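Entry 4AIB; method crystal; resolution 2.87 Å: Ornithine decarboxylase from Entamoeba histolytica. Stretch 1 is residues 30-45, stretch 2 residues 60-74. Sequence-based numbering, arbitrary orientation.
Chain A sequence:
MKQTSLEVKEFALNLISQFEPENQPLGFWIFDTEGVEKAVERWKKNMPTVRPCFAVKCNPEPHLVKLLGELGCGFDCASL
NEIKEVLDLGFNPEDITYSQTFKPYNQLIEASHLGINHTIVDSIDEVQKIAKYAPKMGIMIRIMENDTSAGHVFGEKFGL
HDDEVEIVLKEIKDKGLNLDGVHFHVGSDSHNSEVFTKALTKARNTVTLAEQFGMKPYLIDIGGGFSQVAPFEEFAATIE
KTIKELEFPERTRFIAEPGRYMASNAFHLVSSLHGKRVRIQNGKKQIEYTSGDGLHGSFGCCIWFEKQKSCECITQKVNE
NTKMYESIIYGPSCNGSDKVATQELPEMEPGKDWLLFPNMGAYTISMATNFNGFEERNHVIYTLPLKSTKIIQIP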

# COMPACT_ATOMS: atom_id res chain seq x y z
N ILE A 30 -15.86 -12.89 -5.51
CA ILE A 30 -16.36 -14.14 -6.09
C ILE A 30 -15.18 -14.98 -6.59
O ILE A 30 -14.44 -14.55 -7.48
N PHE A 31 -15.02 -16.16 -6.01
CA PHE A 31 -13.92 -17.05 -6.36
C PHE A 31 -14.28 -17.93 -7.56
O PHE A 31 -15.06 -18.88 -7.44
N ASP A 32 -13.73 -17.58 -8.72
CA ASP A 32 -13.97 -18.31 -9.96
C ASP A 32 -13.02 -19.50 -10.06
O ASP A 32 -11.88 -19.36 -10.53
N THR A 33 -13.49 -20.66 -9.61
CA THR A 33 -12.69 -21.88 -9.59
C THR A 33 -12.36 -22.35 -11.01
O THR A 33 -11.24 -22.77 -11.28
N GLU A 34 -13.34 -22.26 -11.91
CA GLU A 34 -13.16 -22.61 -13.32
C GLU A 34 -12.20 -21.66 -14.03
O GLU A 34 -11.49 -22.07 -14.95
N GLY A 35 -12.20 -20.40 -13.60
CA GLY A 35 -11.30 -19.38 -14.15
C GLY A 35 -9.84 -19.66 -13.85
O GLY A 35 -8.97 -19.35 -14.66
N VAL A 36 -9.59 -20.25 -12.69
CA VAL A 36 -8.24 -20.66 -12.30
C VAL A 36 -7.82 -21.88 -13.11
O VAL A 36 -6.72 -21.91 -13.67
N GLU A 37 -8.71 -22.87 -13.19
CA GLU A 37 -8.45 -24.13 -13.89
C GLU A 37 -8.18 -23.93 -15.38
O GLU A 37 -7.28 -24.56 -15.94
N LYS A 38 -8.96 -23.05 -16.01
CA LYS A 38 -8.81 -22.76 -17.43
C LYS A 38 -7.49 -22.07 -17.75
O LYS A 38 -6.94 -22.24 -18.84
N ALA A 39 -6.97 -21.30 -16.79
CA ALA A 39 -5.68 -20.63 -16.93
C ALA A 39 -4.52 -21.61 -16.82
O ALA A 39 -3.49 -21.45 -17.48
N VAL A 40 -4.69 -22.63 -15.97
CA VAL A 40 -3.66 -23.65 -15.75
C VAL A 40 -3.55 -24.61 -16.93
O VAL A 40 -2.45 -24.87 -17.43
N GLU A 41 -4.69 -25.14 -17.38
CA GLU A 41 -4.72 -26.07 -18.52
C GLU A 41 -4.36 -25.39 -19.84
O GLU A 41 -3.94 -26.05 -20.79
N ARG A 42 -4.52 -24.07 -19.89
CA ARG A 42 -4.09 -23.25 -21.03
C ARG A 42 -2.56 -23.15 -21.04
O ARG A 42 -1.94 -23.18 -22.11
N TRP A 43 -1.97 -23.03 -19.86
CA TRP A 43 -0.52 -22.95 -19.69
C TRP A 43 0.14 -24.26 -20.00
O TRP A 43 1.14 -24.30 -20.72
N LYS A 44 -0.41 -25.35 -19.45
CA LYS A 44 0.14 -26.69 -19.63
C LYS A 44 0.07 -27.17 -21.09
O LYS A 44 0.87 -28.00 -21.51
N LYS A 45 -0.89 -26.63 -21.83
CA LYS A 45 -1.09 -26.98 -23.24
C LYS A 45 -0.09 -26.26 -24.14
O LYS A 45 0.45 -26.86 -25.08
N PRO A 60 -1.79 -14.25 -2.05
CA PRO A 60 -1.57 -15.32 -1.08
C PRO A 60 -2.84 -15.88 -0.42
O PRO A 60 -2.76 -16.45 0.68
N GLU A 61 -3.99 -15.73 -1.08
CA GLU A 61 -5.26 -16.25 -0.58
C GLU A 61 -5.20 -17.78 -0.50
O GLU A 61 -4.98 -18.44 -1.52
N PRO A 62 -5.39 -18.35 0.71
CA PRO A 62 -5.29 -19.78 0.99
C PRO A 62 -5.95 -20.71 -0.04
O PRO A 62 -5.38 -21.73 -0.39
N HIS A 63 -7.15 -20.34 -0.51
CA HIS A 63 -7.89 -21.17 -1.45
C HIS A 63 -7.26 -21.24 -2.81
O HIS A 63 -7.20 -22.31 -3.42
N LEU A 64 -6.79 -20.09 -3.31
CA LEU A 64 -6.13 -20.01 -4.61
C LEU A 64 -4.77 -20.72 -4.61
O LEU A 64 -4.45 -21.43 -5.56
N VAL A 65 -4.00 -20.50 -3.55
CA VAL A 65 -2.69 -21.14 -3.38
C VAL A 65 -2.84 -22.66 -3.29
O VAL A 65 -2.03 -23.41 -3.85
N LYS A 66 -3.88 -23.11 -2.59
CA LYS A 66 -4.21 -24.53 -2.46
C LYS A 66 -4.62 -25.14 -3.80
O LYS A 66 -4.13 -26.20 -4.18
N LEU A 67 -5.51 -24.45 -4.51
CA LEU A 67 -6.05 -24.94 -5.78
C LEU A 67 -4.99 -25.05 -6.87
O LEU A 67 -4.96 -26.03 -7.61
N LEU A 68 -4.12 -24.04 -6.95
CA LEU A 68 -3.03 -24.02 -7.93
C LEU A 68 -2.03 -25.16 -7.70
O LEU A 68 -1.62 -25.82 -8.65
N GLY A 69 -1.67 -25.37 -6.44
CA GLY A 69 -0.74 -26.43 -6.06
C GLY A 69 -1.28 -27.83 -6.30
O GLY A 69 -0.53 -28.73 -6.68
N GLU A 70 -2.59 -27.99 -6.09
CA GLU A 70 -3.29 -29.24 -6.38
C GLU A 70 -3.34 -29.51 -7.89
O GLU A 70 -3.44 -30.66 -8.32
N LEU A 71 -3.26 -28.44 -8.67
CA LEU A 71 -3.23 -28.54 -10.13
C LEU A 71 -1.82 -28.73 -10.69
O LEU A 71 -1.61 -28.70 -11.91
N GLY A 72 -0.85 -28.92 -9.79
CA GLY A 72 0.52 -29.27 -10.18
C GLY A 72 1.51 -28.12 -10.23
O GLY A 72 2.68 -28.32 -10.59
N CYS A 73 1.06 -26.92 -9.87
CA CYS A 73 1.93 -25.74 -9.88
C CYS A 73 2.94 -25.77 -8.74
O CYS A 73 2.65 -26.26 -7.65
N GLY A 74 4.13 -25.24 -9.02
CA GLY A 74 5.15 -25.03 -8.00
C GLY A 74 4.86 -23.76 -7.22
O GLY A 74 3.80 -23.15 -7.39

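The two stretches meet through apolar side chains, and no hydrogen bond crosses between them. Helix 33-45 and helix 62-70 run in roughly the same direction, 37° apart, with their axes 10.5 Å apart at closest approach. Valine and leucine side chains fill much of the space between them.

Val36 and Val40 sit one helical turn apart, and both point toward the other stretch. Both have chi1 t. Val36 touches three leucines. Val36 CG2 is 3.8 Å from Leu64 CD1, Val36 CB is 3.7 Å from Leu67 CD2, and Val36 CG1 is 3.8 Å from Leu68 CD2. Val40 continues the row. Val40 CG2 lies 3.8 Å from Leu68 CD2 and 3.9 Å from Leu71 CD1. Leu68 CD2 therefore touches both valines.

Leu64 and Leu68 leave their backbone sideways, but their ends come nearer to stretch 1. Leu64 is t, p and Leu68 is m, t. Leu67 points toward stretch 1 directly, also as t, p. Leu67 CD2 meets Thr33 CG2 at 3.7 Å, so the methyl of this threonine adds to the apolar surface. Thr33 has chi1 m.

Phe31 closes the N-terminal end of the packing. It lies in the strand just before helix 33-45, points toward stretch 2, and has chi1 t. Phe31 CZ is 3.8 Å from Leu67 CD2, and Phe31 CE1 is 4.1 Å from Leu64 CB. The ring also reaches the start of the second helix, with Phe31 CZ 4.3 Å from His63 CB. The end of His63 then leads away from stretch 1.

At the other end, Leu71 points toward stretch 1 with rotamer m, t. Besides Val40, it covers the aliphatic part of Glu37, with Glu37 CG 4.0 Å from Leu71 CD1. Cys73, chi1 m, makes a looser contact: Cys73 SG is 4.5 Å from Val40 CG2.

The polar edge is sparse. Lys44 extends toward the turn after the second helix, and Lys44 CE comes within 3.3 Å of Leu71 O. Gly72 lies beside it. A CB on Gly72 would be 3.4 Å from Lys44 NZ, and the backbone angles of Gly72 by themselves call for glycine.

Two side-chain hydrogen bonds within the stretches cap the helices. Glu61 OE1 accepts from His63 N at 2.8 Å, with nearly straight geometry. Asp32 OD1 accepts a weak bond from Gly35 N at 3.1 Å; the CB of Asp32 points away from stretch 2.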

# COMPACT_ATOMS: atom_id res chain seq x y z
CB ILE A 30 -17.39 -13.90 -7.23
CG1 ILE A 30 -18.65 -13.23 -6.68
CG2 ILE A 30 -17.75 -15.22 -7.91
CD1 ILE A 30 -19.65 -12.81 -7.74
CB PHE A 31 -13.50 -17.90 -5.16
CG PHE A 31 -12.28 -18.74 -5.40
CD1 PHE A 31 -11.06 -18.16 -5.72
CD2 PHE A 31 -12.34 -20.13 -5.28
CE1 PHE A 31 -9.93 -18.93 -5.94
CE2 PHE A 31 -11.21 -20.91 -5.50
CZ PHE A 31 -10.01 -20.31 -5.83
CB ASP A 32 -13.80 -17.37 -11.17
CG ASP A 32 -14.46 -17.91 -12.43
OD1 ASP A 32 -14.84 -19.10 -12.48
OD2 ASP A 32 -14.60 -17.13 -13.40
CB THR A 33 -13.41 -23.01 -8.82
OG1 THR A 33 -14.05 -22.47 -7.66
CG2 THR A 33 -12.43 -24.10 -8.41
CB GLU A 34 -14.50 -22.65 -14.05
CG GLU A 34 -15.34 -23.89 -13.78
CD GLU A 34 -16.51 -24.03 -14.73
OE1 GLU A 34 -16.33 -23.83 -15.95
OE2 GLU A 34 -17.62 -24.37 -14.26
CB VAL A 36 -8.15 -21.00 -10.79
CG1 VAL A 36 -6.72 -21.33 -10.39
CG2 VAL A 36 -8.68 -19.85 -9.94
CB GLU A 37 -9.60 -25.11 -13.68
CG GLU A 37 -9.71 -25.66 -12.27
CD GLU A 37 -10.85 -26.64 -12.11
OE1 GLU A 37 -10.91 -27.64 -12.85
OE2 GLU A 37 -11.70 -26.41 -11.22
CB LYS A 38 -9.98 -21.93 -17.96
CG LYS A 38 -11.22 -22.75 -18.29
CD LYS A 38 -12.13 -22.01 -19.25
CE LYS A 38 -13.21 -22.93 -19.80
NZ LYS A 38 -14.00 -22.28 -20.88
CB ALA A 39 -5.55 -19.52 -15.90
CB VAL A 40 -3.89 -24.43 -14.42
CG1 VAL A 40 -2.87 -25.54 -14.25
CG2 VAL A 40 -3.83 -23.48 -13.23
CB GLU A 41 -6.06 -26.81 -18.61
CG GLU A 41 -7.28 -25.93 -18.90
CD GLU A 41 -8.53 -26.74 -19.20
OE1 GLU A 41 -8.51 -27.54 -20.16
OE2 GLU A 41 -9.54 -26.56 -18.48
CB ARG A 42 -4.71 -21.86 -20.95
CG ARG A 42 -4.46 -20.96 -22.15
CD ARG A 42 -4.84 -19.52 -21.84
NE ARG A 42 -4.64 -18.63 -22.98
CZ ARG A 42 -4.77 -17.31 -22.94
NH1 ARG A 42 -5.09 -16.69 -21.81
NH2 ARG A 42 -4.56 -16.59 -24.04
CB TRP A 43 -0.17 -22.49 -18.28
CG TRP A 43 1.32 -22.39 -18.02
CD1 TRP A 43 2.22 -23.43 -17.82
CD2 TRP A 43 2.12 -21.16 -17.91
NE1 TRP A 43 3.49 -22.95 -17.61
CE2 TRP A 43 3.50 -21.60 -17.65
CE3 TRP A 43 1.85 -19.80 -17.99
CZ2 TRP A 43 4.54 -20.70 -17.49
CZ3 TRP A 43 2.91 -18.90 -17.83
CH2 TRP A 43 4.22 -19.34 -17.58
CB LYS A 44 -0.58 -27.70 -18.73
CG LYS A 44 -0.18 -27.62 -17.26
CD LYS A 44 -0.81 -28.76 -16.47
CE LYS A 44 -0.36 -28.74 -15.01
NZ LYS A 44 1.06 -29.14 -14.84
CB LYS A 45 -2.53 -26.66 -23.66
CG LYS A 45 -2.91 -27.12 -25.06
CD LYS A 45 -4.33 -26.71 -25.40
CE LYS A 45 -4.65 -26.95 -26.86
NZ LYS A 45 -3.92 -26.00 -27.76
CB PRO A 60 -0.67 -14.65 -0.03
CG PRO A 60 -1.08 -13.22 -0.06
CD PRO A 60 -1.61 -12.92 -1.44
CB GLU A 61 -6.42 -15.80 -1.46
CG GLU A 61 -7.78 -15.75 -0.77
CD GLU A 61 -8.51 -17.08 -0.76
OE1 GLU A 61 -8.30 -17.87 0.18
OE2 GLU A 61 -9.31 -17.33 -1.68
CB PRO A 62 -5.99 -19.91 2.35
CG PRO A 62 -5.71 -18.62 3.02
CD PRO A 62 -5.66 -17.57 1.94
CB HIS A 63 -9.35 -20.71 -1.56
CG HIS A 63 -10.12 -20.80 -0.27
ND1 HIS A 63 -10.75 -19.74 0.27
CD2 HIS A 63 -10.33 -21.87 0.60
CE1 HIS A 63 -11.34 -20.12 1.42
NE2 HIS A 63 -11.09 -21.42 1.62
CB LEU A 64 -5.97 -18.54 -5.04
CG LEU A 64 -5.19 -18.20 -6.32
CD1 LEU A 64 -5.87 -18.75 -7.56
CD2 LEU A 64 -5.00 -16.70 -6.44
CB VAL A 65 -1.94 -20.57 -2.15
CG1 VAL A 65 -0.57 -21.21 -1.99
CG2 VAL A 65 -1.79 -19.06 -2.25
CB LYS A 66 -5.33 -24.72 -1.42
CG LYS A 66 -5.67 -26.17 -1.09
CD LYS A 66 -4.76 -26.73 -0.00
CE LYS A 66 -5.28 -28.06 0.52
NZ LYS A 66 -4.47 -28.56 1.66
CB LEU A 67 -7.21 -24.04 -6.24
CG LEU A 67 -7.97 -24.39 -7.53
CD1 LEU A 67 -8.76 -25.68 -7.40
CD2 LEU A 67 -8.88 -23.24 -7.90
CB LEU A 68 -2.31 -22.67 -7.92
CG LEU A 68 -3.01 -21.49 -8.59
CD1 LEU A 68 -2.43 -20.18 -8.07
CD2 LEU A 68 -2.90 -21.55 -10.11
CB GLU A 70 -4.71 -29.21 -5.81
CG GLU A 70 -4.79 -29.46 -4.31
CD GLU A 70 -6.19 -29.30 -3.75
OE1 GLU A 70 -7.16 -29.25 -4.54
OE2 GLU A 70 -6.33 -29.24 -2.51
CB LEU A 71 -3.91 -27.32 -10.77
CG LEU A 71 -5.44 -27.27 -10.72
CD1 LEU A 71 -5.95 -25.85 -10.92
CD2 LEU A 71 -6.07 -28.21 -11.74
CB CYS A 73 1.10 -24.46 -9.79
SG CYS A 73 0.18 -24.06 -11.30